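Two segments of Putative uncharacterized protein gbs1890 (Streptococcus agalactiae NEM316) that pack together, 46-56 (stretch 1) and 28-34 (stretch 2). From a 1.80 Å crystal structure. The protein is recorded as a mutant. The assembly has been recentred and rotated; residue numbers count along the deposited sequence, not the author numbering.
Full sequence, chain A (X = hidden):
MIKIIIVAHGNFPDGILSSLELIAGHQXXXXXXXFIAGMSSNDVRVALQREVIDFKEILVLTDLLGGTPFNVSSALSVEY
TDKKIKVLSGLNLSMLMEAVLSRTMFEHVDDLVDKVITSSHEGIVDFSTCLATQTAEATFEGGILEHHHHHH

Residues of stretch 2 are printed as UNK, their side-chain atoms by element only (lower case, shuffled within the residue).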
# COMPACT_ATOMS: atom_id res chain seq x y z
N VAL A 46 -10.67 16.79 11.39
CA VAL A 46 -10.21 18.18 11.43
C VAL A 46 -9.14 18.39 10.37
O VAL A 46 -9.17 19.36 9.61
CB VAL A 46 -9.65 18.55 12.81
CG1 VAL A 46 -8.85 19.84 12.75
CG2 VAL A 46 -10.80 18.73 13.81
N ALA A 47 -8.20 17.45 10.33
CA ALA A 47 -7.12 17.53 9.36
C ALA A 47 -7.64 17.49 7.93
O ALA A 47 -7.21 18.29 7.08
CB ALA A 47 -6.12 16.41 9.60
N LEU A 48 -8.56 16.57 7.66
CA LEU A 48 -9.10 16.44 6.30
C LEU A 48 -9.84 17.69 5.86
O LEU A 48 -9.62 18.18 4.76
CB LEU A 48 -9.98 15.20 6.17
CG LEU A 48 -10.43 14.81 4.75
CD1 LEU A 48 -9.22 14.56 3.82
CD2 LEU A 48 -11.30 13.57 4.79
N GLN A 49 -10.73 18.21 6.73
CA GLN A 49 -11.43 19.45 6.44
C GLN A 49 -10.47 20.55 6.03
O GLN A 49 -10.70 21.25 5.04
CB GLN A 49 -12.18 19.95 7.68
CG GLN A 49 -13.38 19.16 8.10
CD GLN A 49 -14.01 19.78 9.33
OE1 GLN A 49 -14.19 19.12 10.35
NE2 GLN A 49 -14.32 21.06 9.24
N ARG A 50 -9.40 20.70 6.80
CA ARG A 50 -8.41 21.72 6.51
C ARG A 50 -7.80 21.54 5.11
O ARG A 50 -7.58 22.52 4.40
CB ARG A 50 -7.33 21.71 7.59
CG ARG A 50 -6.27 22.79 7.42
CD ARG A 50 -5.35 22.86 8.64
NE ARG A 50 -4.14 23.62 8.34
CZ ARG A 50 -3.18 23.88 9.22
NH1 ARG A 50 -3.28 23.44 10.47
NH2 ARG A 50 -2.11 24.57 8.85
N GLU A 51 -7.55 20.29 4.72
CA GLU A 51 -6.91 20.05 3.43
C GLU A 51 -7.84 20.30 2.24
O GLU A 51 -7.37 20.55 1.14
CB GLU A 51 -6.31 18.64 3.36
CG GLU A 51 -5.21 18.37 4.38
CD GLU A 51 -3.96 19.21 4.13
OE1 GLU A 51 -3.74 19.67 2.99
OE2 GLU A 51 -3.19 19.42 5.10
N VAL A 52 -9.15 20.26 2.46
CA VAL A 52 -10.10 20.40 1.35
C VAL A 52 -10.74 21.78 1.17
O VAL A 52 -11.45 22.00 0.19
CB VAL A 52 -11.23 19.33 1.38
CG1 VAL A 52 -10.65 17.94 1.44
CG2 VAL A 52 -12.16 19.56 2.57
N ILE A 53 -10.48 22.70 2.11
CA ILE A 53 -11.11 24.03 2.10
C ILE A 53 -11.18 24.65 0.70
O ILE A 53 -12.24 25.05 0.23
CB ILE A 53 -10.35 25.03 2.99
CG1 ILE A 53 -10.28 24.54 4.44
CG2 ILE A 53 -10.98 26.43 2.91
CD1 ILE A 53 -9.36 25.37 5.33
N ASP A 54 -10.03 24.70 0.04
CA ASP A 54 -9.89 25.47 -1.18
C ASP A 54 -9.74 24.61 -2.43
O ASP A 54 -9.19 25.06 -3.45
CB ASP A 54 -8.70 26.42 -1.05
CG ASP A 54 -8.88 27.41 0.07
OD1 ASP A 54 -9.76 28.28 -0.07
OD2 ASP A 54 -8.17 27.32 1.09
N PHE A 55 -10.22 23.37 -2.38
CA PHE A 55 -10.15 22.48 -3.53
C PHE A 55 -11.52 21.93 -3.93
O PHE A 55 -12.38 21.69 -3.07
CB PHE A 55 -9.11 21.37 -3.28
CG PHE A 55 -7.71 21.89 -3.15
CD1 PHE A 55 -7.23 22.34 -1.92
CD2 PHE A 55 -6.86 21.95 -4.25
CE1 PHE A 55 -5.96 22.82 -1.79
CE2 PHE A 55 -5.57 22.44 -4.13
CZ PHE A 55 -5.12 22.87 -2.89
N LYS A 56 -11.73 21.76 -5.23
CA LYS A 56 -13.03 21.36 -5.76
C LYS A 56 -13.03 19.91 -6.22
O LYS A 56 -14.06 19.22 -6.14
CB LYS A 56 -13.41 22.31 -6.90
CG LYS A 56 -14.64 21.93 -7.70
CD LYS A 56 -14.82 22.91 -8.86
CE LYS A 56 -15.96 22.51 -9.79
NZ LYS A 56 -16.03 23.40 -10.99
N UNK A 28 3.12 18.40 -6.63
CA UNK A 28 2.21 19.44 -6.11
C UNK A 28 0.89 18.83 -5.70
O UNK A 28 0.45 17.84 -6.29
c UNK A 28 3.01 21.56 -9.20
c UNK A 28 3.19 21.16 -7.75
c UNK A 28 1.95 20.52 -7.16
o UNK A 28 1.89 21.99 -9.56
o UNK A 28 3.98 21.44 -9.98
N UNK A 29 0.23 19.43 -4.71
CA UNK A 29 -1.12 19.02 -4.35
C UNK A 29 -1.23 17.54 -4.00
O UNK A 29 -2.16 16.85 -4.44
c UNK A 29 -1.42 22.60 -7.38
c UNK A 29 -1.98 20.84 -5.83
c UNK A 29 -2.27 23.15 -5.21
c UNK A 29 -1.81 23.54 -6.44
c UNK A 29 -2.36 21.81 -4.91
o UNK A 29 -1.74 24.88 -6.73
c UNK A 29 -1.51 21.26 -7.07
c UNK A 29 -2.08 19.38 -5.48
N UNK A 30 -0.28 17.06 -3.22
CA UNK A 30 -0.33 15.70 -2.71
C UNK A 30 0.06 15.77 -1.24
O UNK A 30 1.18 16.17 -0.92
c UNK A 30 0.67 13.39 -2.84
c UNK A 30 0.33 14.71 -4.94
c UNK A 30 0.67 14.78 -3.46
N UNK A 31 -0.87 15.44 -0.35
CA UNK A 31 -0.59 15.51 1.08
C UNK A 31 -0.91 14.20 1.80
O UNK A 31 -1.74 13.40 1.34
c UNK A 31 -1.39 16.64 1.77
c UNK A 31 -1.16 17.96 1.06
c UNK A 31 -2.86 16.32 1.77
N UNK A 32 -0.25 14.00 2.93
CA UNK A 32 -0.52 12.83 3.74
C UNK A 32 -1.05 13.25 5.10
O UNK A 32 -0.60 14.24 5.68
N UNK A 33 -2.02 12.49 5.59
CA UNK A 33 -2.47 12.63 6.96
C UNK A 33 -2.16 11.33 7.69
O UNK A 33 -2.79 10.30 7.44
c UNK A 33 -4.45 13.04 8.45
c UNK A 33 -5.72 14.69 6.25
c UNK A 33 -4.25 14.28 6.29
c UNK A 33 -3.98 12.96 7.02
N UNK A 34 -1.18 11.38 8.59
CA UNK A 34 -0.77 10.21 9.34
C UNK A 34 -1.66 9.98 10.56
O UNK A 34 -1.61 10.76 11.51
c UNK A 34 0.70 10.33 9.76
o UNK A 34 1.97 9.51 7.91
n UNK A 34 2.09 11.70 8.33
c UNK A 34 1.64 10.48 8.58

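Position 28 carries three side-chain carbons in an unbranched chain, the third bearing two oxygens, and none of them touches stretch 1. That is a carboxylate on a two-carbon spacer, so the residue is Glu28. It makes no contact with stretch 1.

At position 29 a single carbon leads to a ring of six carbons that bears one oxygen, a phenol, and the ring approaches the ring of Phe55. The residue is Tyr29. Its phi/psi of 56/44 lies in the left-handed region, and its CA-to-CB bond points sideways, yet the end of the side chain comes nearer to stretch 1. There Tyr29 CD1 lies 3.4 Å from Phe55 CE2. The ring centroids are 5.5 Å apart and the planes meet at 69°, an oblique aromatic pair.

Position 30 has three carbons, one carrying the other two, and they touch nothing on stretch 1. This fork at CB, the first side-chain carbon, with no further atoms, defines Val30. Its lack of contact is as expected where alternate strand residues face opposite ways.

The same three-carbon fork recurs at position 31, now directed toward the helix, and one of its methyls meets the carboxylate end of Glu51. The residue is Val31, with Val31 CG1 3.6 Å from Glu51 OE1. This is a packing contact rather than a polar one; the oxygen is hydrogen-bonded elsewhere in the structure.

No side-chain atoms follow the backbone at position 32, which identifies Gly32. An ideal CB there would point away and find nothing of stretch 1 within 5.5 Å.

Position 33 shows four carbons, forked at the first, with one arm two carbons long that reaches Ala47, Leu48 and Glu51. This is Ile33, with chi1 at -60° (m) and chi2 at 178° (t). Ile33 CD1 lies 3.8 Å from Ala47 CB, 3.7 Å from Leu48 N and 4.2 Å from Glu51 CG.

Position 34 has two carbons, the second bearing one oxygen and one nitrogen, and touches nothing on stretch 1. Asn34 fits this carboxamide, whose OD1 and ND2 are both hydrogen-bonded elsewhere in the structure.

The contact is antiparallel in register. The axes of helix 46-52 and strand 30-34 run at 168° and approach to 9.7 Å, with CA of Ala47 7.2 Å from CA of Ile33 and CA of Glu51 8.1 Å from CA of Val31. Ala47 and Glu51, one helical turn apart, thus meet strand residues two apart. A type I turn from Val52 to Phe55, with Phe55 N bonded to Val52 O at 3.2 Å, ends at the residue that meets Tyr29. No hydrogen bond crosses the interface; the two stretches bury 287 Å² between them, both sides summed, through packing contacts.

Stretch 2, residues 28-34: EYVVGIN
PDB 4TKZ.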